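Local coordinates for iron-sulfur cluster assembly scaffold protein IscU (Streptococcus pyogenes, PDB 1SU0) that probably serves as the scaffold on which iron-sulfur clusters are assembled before being handed to other proteins, and binds one zinc ion, probably in place of a cluster, at residues G25-V30 against D57-G62; I44-K49 against N133-A138; P21-Q26 against M75-I80. One frame throughout, in Å; residues are numbered along the deposited sequence.

Contact 1 (G25-V30 against D57-G62); sequences GQLDGV and DIAFAG
L27 and D57 cross obliquely over the start of the contact, the leucine reaching from the loop G25-V30 toward the strand D57-G62. With CG anti to its own carbonyl carbon (chi1 -57°), L27 sets CD1 on the D57 backbone and CD2 between D57 OD1 and A59 CB. CD1 lies 3.6 Å from D57 O, while CD2 is 3.4 Å from D57 OD1, a methyl beside a carboxylate oxygen. The same CD2 comes within 3.7 Å of A59 CB, the apolar centre of the contact. From its other side A59 CB meets the loop backbone, with G25 O at 3.2 Å. The strand is an outermost one of the antiparallel sheet of this NifU-type fold, and the touching part of the loop, G25 to L27, runs at 140° to it, roughly antiparallel. A weak, bent hydrogen bond from G25 N to F60 O (2.8 Å, N-H...O angle 128°) joins the two backbones, and G25 has backbone angles at which a CB would jam against the preceding carbonyl O. Farther along, the bent chain of Q26 folds back over A61 CB. Side chains alternate along the strand: A59 and A61 point to the loop, I58 and F60 to the other face, where F60 meets the H24 ring edge-to-face.

Contact 2 (I44-K49 against N133-A138); sequences ISLTVK and NALKEA
Apolar contacts join alternate residues of strand I44-K49 to one face of helix N133-A138. I44, L46 and V48 point toward the helix, and the two short axes cross at -41°, 8.9 Å apart at their closest. The small methyls of A134 and A138, one turn apart, let the strand side chains come near the helix backbone. A134 CB faces both I44 CG2 and L46 CB, each at 4.1 Å. Farther along, V48 CG2 rests 3.8 Å from A138 CB; it lies beside the V48 backbone N because CG1 takes the position anti to that N (chi1 -178°). L135 comes in from the flank of the helix, and its CD1 reaches V48 CG2 at 4.3 Å.

Side chain also meets helix backbone. L46, with CG anti to its N (chi1 -162°), sends CD1 between the two alanines, where it lies 3.6 Å from A134 O and 3.8 Å from L135 CA. The methyl thus packs beside a carbonyl O that already accepts the helical bond from A138 N (A138 N to A134 O, 3.2 Å).

All six touching residues are buried. The strand is central in the three-stranded antiparallel sheet, and helix 122-139 covers this face of it, A138 also touching V33. Helix 66-79 closes the flank through M75, which meets both L46 and L135, while I58 of strand 55-63 packs beside L46 and V48.

Contact 3 (P21-Q26 against M75-I80); sequences PHHHGQ and MTDAVI
H23 carries most of this contact, its side chain laid along T76 of the helix end M75-I80, the two running past each other in opposite directions. Its CB starts 3.6 Å from T76 CB, and CG sits 3.5 Å from T76 OG1. Past CG the ring divides its contacts. CD2 and NE2 lie near the D77 carboxylate, with D77 OD1 3.8 Å from CD2 and the ring and carboxylate planes 73° apart. CE1, at the ring edge, meets I80 CG1 at 3.9 Å, where the isoleucine crosses the histidine at about a right angle just past the helical residues. ND1 turns to the strand and forms a weak hydrogen bond with I58 O. H22 adds a second imidazole: its CD2 edge points at D77 OD2, 3.0 Å away, with the planes 42° apart.

The loop P21-Q26 thus brings two histidines to the last turn of helix 66-79. The T76 hydroxyl is bonded to S73 O, and H23 packs against its oxygen and CB without a bond to it. D77 meets the H22 ring at its CD2 edge and lies obliquely to the H23 ring; if protonated, the imidazoles would probably be drawn to the carboxylate through space, no directed bond joining the two segments.

In the fold
From the N terminus, helix 8-19 leads into the loop that supplies both contact 3 and contact 1, which share G25 and Q26. Contact 1 closes the shorter loop, bringing the chain back after strands 33-36 and 43-50 onto strand 55-63. Contact 3 starts in the same loop and returns later, at the end of helix 66-79. Contact 2 begins on strand 43-50, inside both of these loops, but ends in the last helix, 122-139, beyond both, so it crosses each. Together the three tie the loop after the first helix to the sheet edge and to helix 66-79, and the sheet's middle strand to the C-terminal helix.

Contact 1 (G25-V30 against D57-G62)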
loop_
_atom_site.group_PDB
_atom_site.type_symbol
_atom_site.label_atom_id
_atom_site.label_comp_id
_atom_site.label_asym_id
_atom_site.label_seq_id
_atom_site.Cartn_x
_atom_site.Cartn_y
_atom_site.Cartn_z
ATOM N N GLY A 25 9.820 3.908 8.089
ATOM C CA GLY A 25 10.822 3.267 8.909
ATOM C C GLY A 25 10.523 1.785 9.042
ATOM O O GLY A 25 9.765 1.207 8.249
ATOM N N GLN A 26 11.132 1.184 10.060
ATOM C CA GLN A 26 11.080 -0.255 10.298
ATOM C C GLN A 26 10.783 -0.516 11.766
ATOM O O GLN A 26 11.256 0.215 12.641
ATOM C CB GLN A 26 12.429 -0.914 9.930
ATOM C CG GLN A 26 12.971 -0.568 8.524
ATOM C CD GLN A 26 12.346 -1.393 7.409
ATOM O OE1 GLN A 26 11.367 -0.971 6.769
ATOM N NE2 GLN A 26 12.918 -2.564 7.163
ATOM N N LEU A 27 10.019 -1.575 12.020
ATOM C CA LEU A 27 9.706 -2.022 13.371
ATOM C C LEU A 27 10.829 -2.893 13.921
ATOM O O LEU A 27 11.488 -3.619 13.171
ATOM C CB LEU A 27 8.406 -2.827 13.366
ATOM C CG LEU A 27 7.146 -2.153 12.812
ATOM C CD1 LEU A 27 5.961 -3.109 12.921
ATOM C CD2 LEU A 27 6.849 -0.839 13.521
ATOM N N ASP A 28 11.022 -2.828 15.236
ATOM C CA ASP A 28 12.123 -3.523 15.902
ATOM C C ASP A 28 11.808 -4.992 16.176
ATOM O O ASP A 28 10.687 -5.327 16.548
ATOM C CB ASP A 28 12.477 -2.824 17.221
ATOM C CG ASP A 28 13.394 -1.631 17.020
ATOM O OD1 ASP A 28 13.093 -0.802 16.133
ATOM O OD2 ASP A 28 14.435 -1.448 17.695
ATOM N N GLY A 29 12.808 -5.856 16.001
ATOM C CA GLY A 29 12.672 -7.286 16.233
ATOM C C GLY A 29 11.691 -7.996 15.312
ATOM O O GLY A 29 11.163 -9.046 15.676
ATOM N N VAL A 30 11.458 -7.433 14.125
ATOM C CA VAL A 30 10.453 -7.939 13.184
ATOM C C VAL A 30 11.071 -8.181 11.808
ATOM O O VAL A 30 11.463 -7.229 11.128
ATOM C CB VAL A 30 9.277 -6.939 13.028
ATOM C CG1 VAL A 30 8.355 -7.341 11.875
ATOM C CG2 VAL A 30 8.484 -6.834 14.328
ATOM N N ASP A 57 0.975 -3.488 14.451
ATOM C CA ASP A 57 1.651 -2.345 13.837
ATOM C C ASP A 57 2.346 -2.708 12.513
ATOM O O ASP A 57 2.570 -3.886 12.211
ATOM C CB ASP A 57 2.654 -1.716 14.829
ATOM C CG ASP A 57 2.889 -0.218 14.573
ATOM O OD1 ASP A 57 3.995 0.276 14.893
ATOM O OD2 ASP A 57 2.037 0.543 14.056
ATOM N N ILE A 58 2.673 -1.670 11.740
ATOM C CA ILE A 58 3.266 -1.808 10.407
ATOM C C ILE A 58 4.152 -0.608 10.059
ATOM O O ILE A 58 3.894 0.519 10.494
ATOM C CB ILE A 58 2.146 -1.982 9.354
ATOM C CG1 ILE A 58 2.715 -2.359 7.994
ATOM C CG2 ILE A 58 1.234 -0.731 9.267
ATOM C CD1 ILE A 58 1.649 -2.908 7.063
ATOM N N ALA A 59 5.193 -0.873 9.271
ATOM C CA ALA A 59 6.176 0.130 8.892
ATOM C C ALA A 59 6.884 -0.265 7.602
ATOM O O ALA A 59 7.072 -1.458 7.317
ATOM C CB ALA A 59 7.202 0.318 10.005
ATOM N N PHE A 60 7.278 0.745 6.830
ATOM C CA PHE A 60 7.941 0.517 5.555
ATOM C C PHE A 60 9.008 1.557 5.190
ATOM O O PHE A 60 9.010 2.706 5.648
ATOM C CB PHE A 60 6.930 0.411 4.416
ATOM C CG PHE A 60 6.628 1.722 3.772
ATOM C CD1 PHE A 60 7.331 2.135 2.642
ATOM C CD2 PHE A 60 5.657 2.571 4.324
ATOM C CE1 PHE A 60 7.083 3.363 2.067
ATOM C CE2 PHE A 60 5.396 3.785 3.759
ATOM C CZ PHE A 60 6.108 4.191 2.626
ATOM N N ALA A 61 9.900 1.107 4.323
ATOM C CA ALA A 61 11.003 1.905 3.861
ATOM C C ALA A 61 11.414 1.394 2.490
ATOM O O ALA A 61 11.230 0.220 2.174
ATOM C CB ALA A 61 12.154 1.809 4.834
ATOM N N GLY A 62 11.964 2.272 1.669
ATOM C CA GLY A 62 12.416 1.865 0.354
ATOM C C GLY A 62 12.720 3.033 -0.557
ATOM O O GLY A 62 13.248 4.055 -0.119
#

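Contact 2 (I44-K49 against N133-A138)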
loop_
_atom_site.group_PDB
_atom_site.type_symbol
_atom_site.label_atom_id
_atom_site.label_comp_id
_atom_site.label_asym_id
_atom_site.label_seq_id
_atom_site.Cartn_x
_atom_site.Cartn_y
_atom_site.Cartn_z
ATOM N N ILE A 44 10.763 -2.041 -1.386
ATOM C CA ILE A 44 10.188 -1.837 -0.073
ATOM C C ILE A 44 10.517 -2.935 0.932
ATOM O O ILE A 44 10.507 -4.103 0.625
ATOM C CB ILE A 44 8.653 -1.660 -0.189
ATOM C CG1 ILE A 44 8.065 -1.307 1.180
ATOM C CG2 ILE A 44 8.022 -2.919 -0.807
ATOM C CD1 ILE A 44 6.669 -0.778 1.109
ATOM N N SER A 45 10.791 -2.508 2.146
ATOM C CA SER A 45 11.028 -3.379 3.259
ATOM C C SER A 45 9.857 -3.055 4.145
ATOM O O SER A 45 9.729 -1.927 4.613
ATOM C CB SER A 45 12.355 -3.023 3.919
ATOM O OG SER A 45 12.646 -3.841 5.027
ATOM N N LEU A 46 8.992 -4.043 4.332
ATOM C CA LEU A 46 7.753 -3.887 5.048
ATOM C C LEU A 46 7.795 -4.818 6.260
ATOM O O LEU A 46 7.570 -6.019 6.127
ATOM C CB LEU A 46 6.598 -4.262 4.106
ATOM C CG LEU A 46 5.149 -3.830 4.394
ATOM C CD1 LEU A 46 4.236 -5.021 4.501
ATOM C CD2 LEU A 46 5.019 -2.942 5.629
ATOM N N THR A 47 8.123 -4.267 7.426
ATOM C CA THR A 47 7.991 -4.993 8.689
ATOM C C THR A 47 6.542 -4.955 9.168
ATOM O O THR A 47 5.961 -3.876 9.280
ATOM C CB THR A 47 8.864 -4.371 9.783
ATOM O OG1 THR A 47 8.540 -2.985 9.928
ATOM C CG2 THR A 47 10.344 -4.413 9.410
ATOM N N VAL A 48 5.962 -6.116 9.463
ATOM C CA VAL A 48 4.602 -6.150 10.006
ATOM C C VAL A 48 4.543 -6.924 11.316
ATOM O O VAL A 48 5.048 -8.051 11.429
ATOM C CB VAL A 48 3.587 -6.752 9.024
ATOM C CG1 VAL A 48 2.187 -6.717 9.615
ATOM C CG2 VAL A 48 3.611 -5.995 7.709
ATOM N N LYS A 49 3.905 -6.297 12.297
ATOM C CA LYS A 49 3.667 -6.891 13.602
ATOM C C LYS A 49 2.222 -7.385 13.689
ATOM O O LYS A 49 1.296 -6.686 13.284
ATOM C CB LYS A 49 3.932 -5.840 14.682
ATOM C CG LYS A 49 3.856 -6.341 16.110
ATOM C CD LYS A 49 4.240 -5.232 17.077
ATOM C CE LYS A 49 4.013 -5.650 18.512
ATOM N NZ LYS A 49 4.858 -6.818 18.882
ATOM N N ASN A 133 1.498 -6.252 -2.194
ATOM C CA ASN A 133 2.053 -7.600 -2.362
ATOM C C ASN A 133 3.100 -7.922 -1.315
ATOM O O ASN A 133 3.292 -9.077 -0.971
ATOM C CB ASN A 133 2.611 -7.771 -3.778
ATOM C CG ASN A 133 1.540 -7.565 -4.855
ATOM O OD1 ASN A 133 1.828 -7.616 -6.046
ATOM N ND2 ASN A 133 0.307 -7.277 -4.428
ATOM N N ALA A 134 3.765 -6.903 -0.785
ATOM C CA ALA A 134 4.705 -7.112 0.321
ATOM C C ALA A 134 3.903 -7.392 1.579
ATOM O O ALA A 134 4.385 -8.043 2.504
ATOM C CB ALA A 134 5.624 -5.903 0.518
ATOM N N LEU A 135 2.674 -6.895 1.603
ATOM C CA LEU A 135 1.762 -7.200 2.677
ATOM C C LEU A 135 1.302 -8.640 2.550
ATOM O O LEU A 135 1.361 -9.383 3.521
ATOM C CB LEU A 135 0.553 -6.260 2.653
ATOM C CG LEU A 135 -0.461 -6.492 3.767
ATOM C CD1 LEU A 135 0.218 -6.482 5.116
ATOM C CD2 LEU A 135 -1.531 -5.430 3.718
ATOM N N LYS A 136 0.840 -9.032 1.362
ATOM C CA LYS A 136 0.367 -10.402 1.128
ATOM C C LYS A 136 1.385 -11.428 1.639
ATOM O O LYS A 136 1.033 -12.415 2.294
ATOM C CB LYS A 136 0.127 -10.636 -0.362
ATOM C CG LYS A 136 -1.149 -9.980 -0.928
ATOM C CD LYS A 136 -1.458 -10.643 -2.259
ATOM C CE LYS A 136 -2.470 -9.911 -3.084
ATOM N NZ LYS A 136 -2.328 -10.403 -4.493
ATOM N N GLU A 137 2.658 -11.159 1.355
ATOM C CA GLU A 137 3.735 -12.043 1.761
ATOM C C GLU A 137 3.917 -12.039 3.276
ATOM O O GLU A 137 4.107 -13.107 3.885
ATOM C CB GLU A 137 5.039 -11.649 1.076
ATOM C CG GLU A 137 5.300 -12.390 -0.231
ATOM C CD GLU A 137 4.556 -11.774 -1.407
ATOM O OE1 GLU A 137 3.316 -11.553 -1.300
ATOM O OE2 GLU A 137 5.232 -11.515 -2.438
ATOM N N ALA A 138 3.860 -10.847 3.873
ATOM C CA ALA A 138 4.020 -10.686 5.325
ATOM C C ALA A 138 2.980 -11.468 6.141
ATOM O O ALA A 138 3.300 -12.140 7.121
ATOM C CB ALA A 138 3.986 -9.220 5.703
#

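Contact 3 (P21-Q26 against M75-I80)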
loop_
_atom_site.group_PDB
_atom_site.type_symbol
_atom_site.label_atom_id
_atom_site.label_comp_id
_atom_site.label_asym_id
_atom_site.label_seq_id
_atom_site.Cartn_x
_atom_site.Cartn_y
_atom_site.Cartn_z
ATOM N N PRO A 21 5.778 10.018 3.974
ATOM C CA PRO A 21 5.129 8.723 4.199
ATOM C C PRO A 21 4.701 8.462 5.635
ATOM O O PRO A 21 5.396 8.825 6.578
ATOM C CB PRO A 21 6.211 7.719 3.804
ATOM C CG PRO A 21 7.016 8.440 2.797
ATOM C CD PRO A 21 7.009 9.872 3.173
ATOM N N HIS A 22 3.546 7.821 5.758
ATOM C CA HIS A 22 2.981 7.362 7.008
ATOM C C HIS A 22 3.554 6.005 7.342
ATOM O O HIS A 22 3.893 5.223 6.445
ATOM C CB HIS A 22 1.478 7.198 6.833
ATOM C CG HIS A 22 0.755 8.487 6.668
ATOM N ND1 HIS A 22 1.409 9.692 6.556
ATOM C CD2 HIS A 22 -0.567 8.768 6.636
ATOM C CE1 HIS A 22 0.520 10.663 6.453
ATOM N NE2 HIS A 22 -0.688 10.127 6.492
ATOM N N HIS A 23 3.638 5.696 8.628
ATOM C CA HIS A 23 4.164 4.408 9.051
ATOM C C HIS A 23 5.473 4.096 8.298
ATOM O O HIS A 23 5.603 3.035 7.678
ATOM C CB HIS A 23 3.116 3.309 8.818
ATOM C CG HIS A 23 1.844 3.520 9.579
ATOM N ND1 HIS A 23 1.231 2.514 10.291
ATOM C CD2 HIS A 23 1.077 4.625 9.753
ATOM C CE1 HIS A 23 0.138 2.986 10.866
ATOM N NE2 HIS A 23 0.023 4.265 10.555
ATOM N N HIS A 24 6.413 5.048 8.339
ATOM C CA HIS A 24 7.682 4.940 7.630
ATOM C C HIS A 24 8.744 4.486 8.610
ATOM O O HIS A 24 8.613 4.698 9.810
ATOM C CB HIS A 24 8.083 6.293 7.030
ATOM C CG HIS A 24 9.166 6.214 5.991
ATOM N ND1 HIS A 24 9.110 5.355 4.910
ATOM C CD2 HIS A 24 10.333 6.894 5.870
ATOM C CE1 HIS A 24 10.194 5.515 4.166
ATOM N NE2 HIS A 24 10.956 6.435 4.734
ATOM N N GLY A 25 9.820 3.908 8.089
ATOM C CA GLY A 25 10.822 3.267 8.909
ATOM C C GLY A 25 10.523 1.785 9.042
ATOM O O GLY A 25 9.765 1.207 8.249
ATOM N N GLN A 26 11.132 1.184 10.060
ATOM C CA GLN A 26 11.080 -0.255 10.298
ATOM C C GLN A 26 10.783 -0.516 11.766
ATOM O O GLN A 26 11.256 0.215 12.641
ATOM C CB GLN A 26 12.429 -0.914 9.930
ATOM C CG GLN A 26 12.971 -0.568 8.524
ATOM C CD GLN A 26 12.346 -1.393 7.409
ATOM O OE1 GLN A 26 11.367 -0.971 6.769
ATOM N NE2 GLN A 26 12.918 -2.564 7.163
ATOM N N MET A 75 -1.414 2.219 1.841
ATOM C CA MET A 75 -1.636 0.820 2.193
ATOM C C MET A 75 -1.535 0.608 3.722
ATOM O O MET A 75 -2.391 -0.052 4.305
ATOM C CB MET A 75 -0.644 -0.057 1.440
ATOM C CG MET A 75 -0.775 -1.553 1.714
ATOM S SD MET A 75 0.197 -2.091 3.333
ATOM C CE MET A 75 2.086 -1.689 2.794
ATOM N N THR A 76 -0.536 1.204 4.371
ATOM C CA THR A 76 -0.347 1.031 5.812
ATOM C C THR A 76 -1.536 1.568 6.592
ATOM O O THR A 76 -1.966 0.962 7.557
ATOM C CB THR A 76 0.930 1.751 6.346
ATOM O OG1 THR A 76 0.781 3.178 6.253
ATOM C CG2 THR A 76 2.172 1.408 5.529
ATOM N N ASP A 77 -2.039 2.723 6.187
ATOM C CA ASP A 77 -3.174 3.307 6.848
ATOM C C ASP A 77 -4.369 2.355 6.737
ATOM O O ASP A 77 -5.149 2.213 7.684
ATOM C CB ASP A 77 -3.558 4.630 6.188
ATOM C CG ASP A 77 -2.694 5.800 6.611
ATOM O OD1 ASP A 77 -1.796 5.674 7.463
ATOM O OD2 ASP A 77 -2.880 6.924 6.116
ATOM N N ALA A 78 -4.512 1.723 5.573
ATOM C CA ALA A 78 -5.712 0.944 5.243
ATOM C C ALA A 78 -5.785 -0.402 5.929
ATOM O O ALA A 78 -6.870 -0.964 6.054
ATOM C CB ALA A 78 -5.809 0.722 3.727
ATOM N N VAL A 79 -4.645 -0.936 6.334
ATOM C CA VAL A 79 -4.573 -2.318 6.788
ATOM C C VAL A 79 -4.285 -2.456 8.283
ATOM O O VAL A 79 -4.439 -3.541 8.852
ATOM C CB VAL A 79 -3.512 -3.113 5.984
ATOM C CG1 VAL A 79 -3.811 -3.029 4.493
ATOM C CG2 VAL A 79 -2.107 -2.650 6.298
ATOM N N ILE A 80 -3.861 -1.361 8.904
ATOM C CA ILE A 80 -3.402 -1.396 10.276
ATOM C C ILE A 80 -4.558 -1.864 11.151
ATOM O O ILE A 80 -5.621 -1.234 11.214
ATOM C CB ILE A 80 -2.800 -0.005 10.705
ATOM C CG1 ILE A 80 -1.880 -0.137 11.928
ATOM C CG2 ILE A 80 -3.875 1.047 10.930
ATOM C CD1 ILE A 80 -2.435 -0.929 13.059
#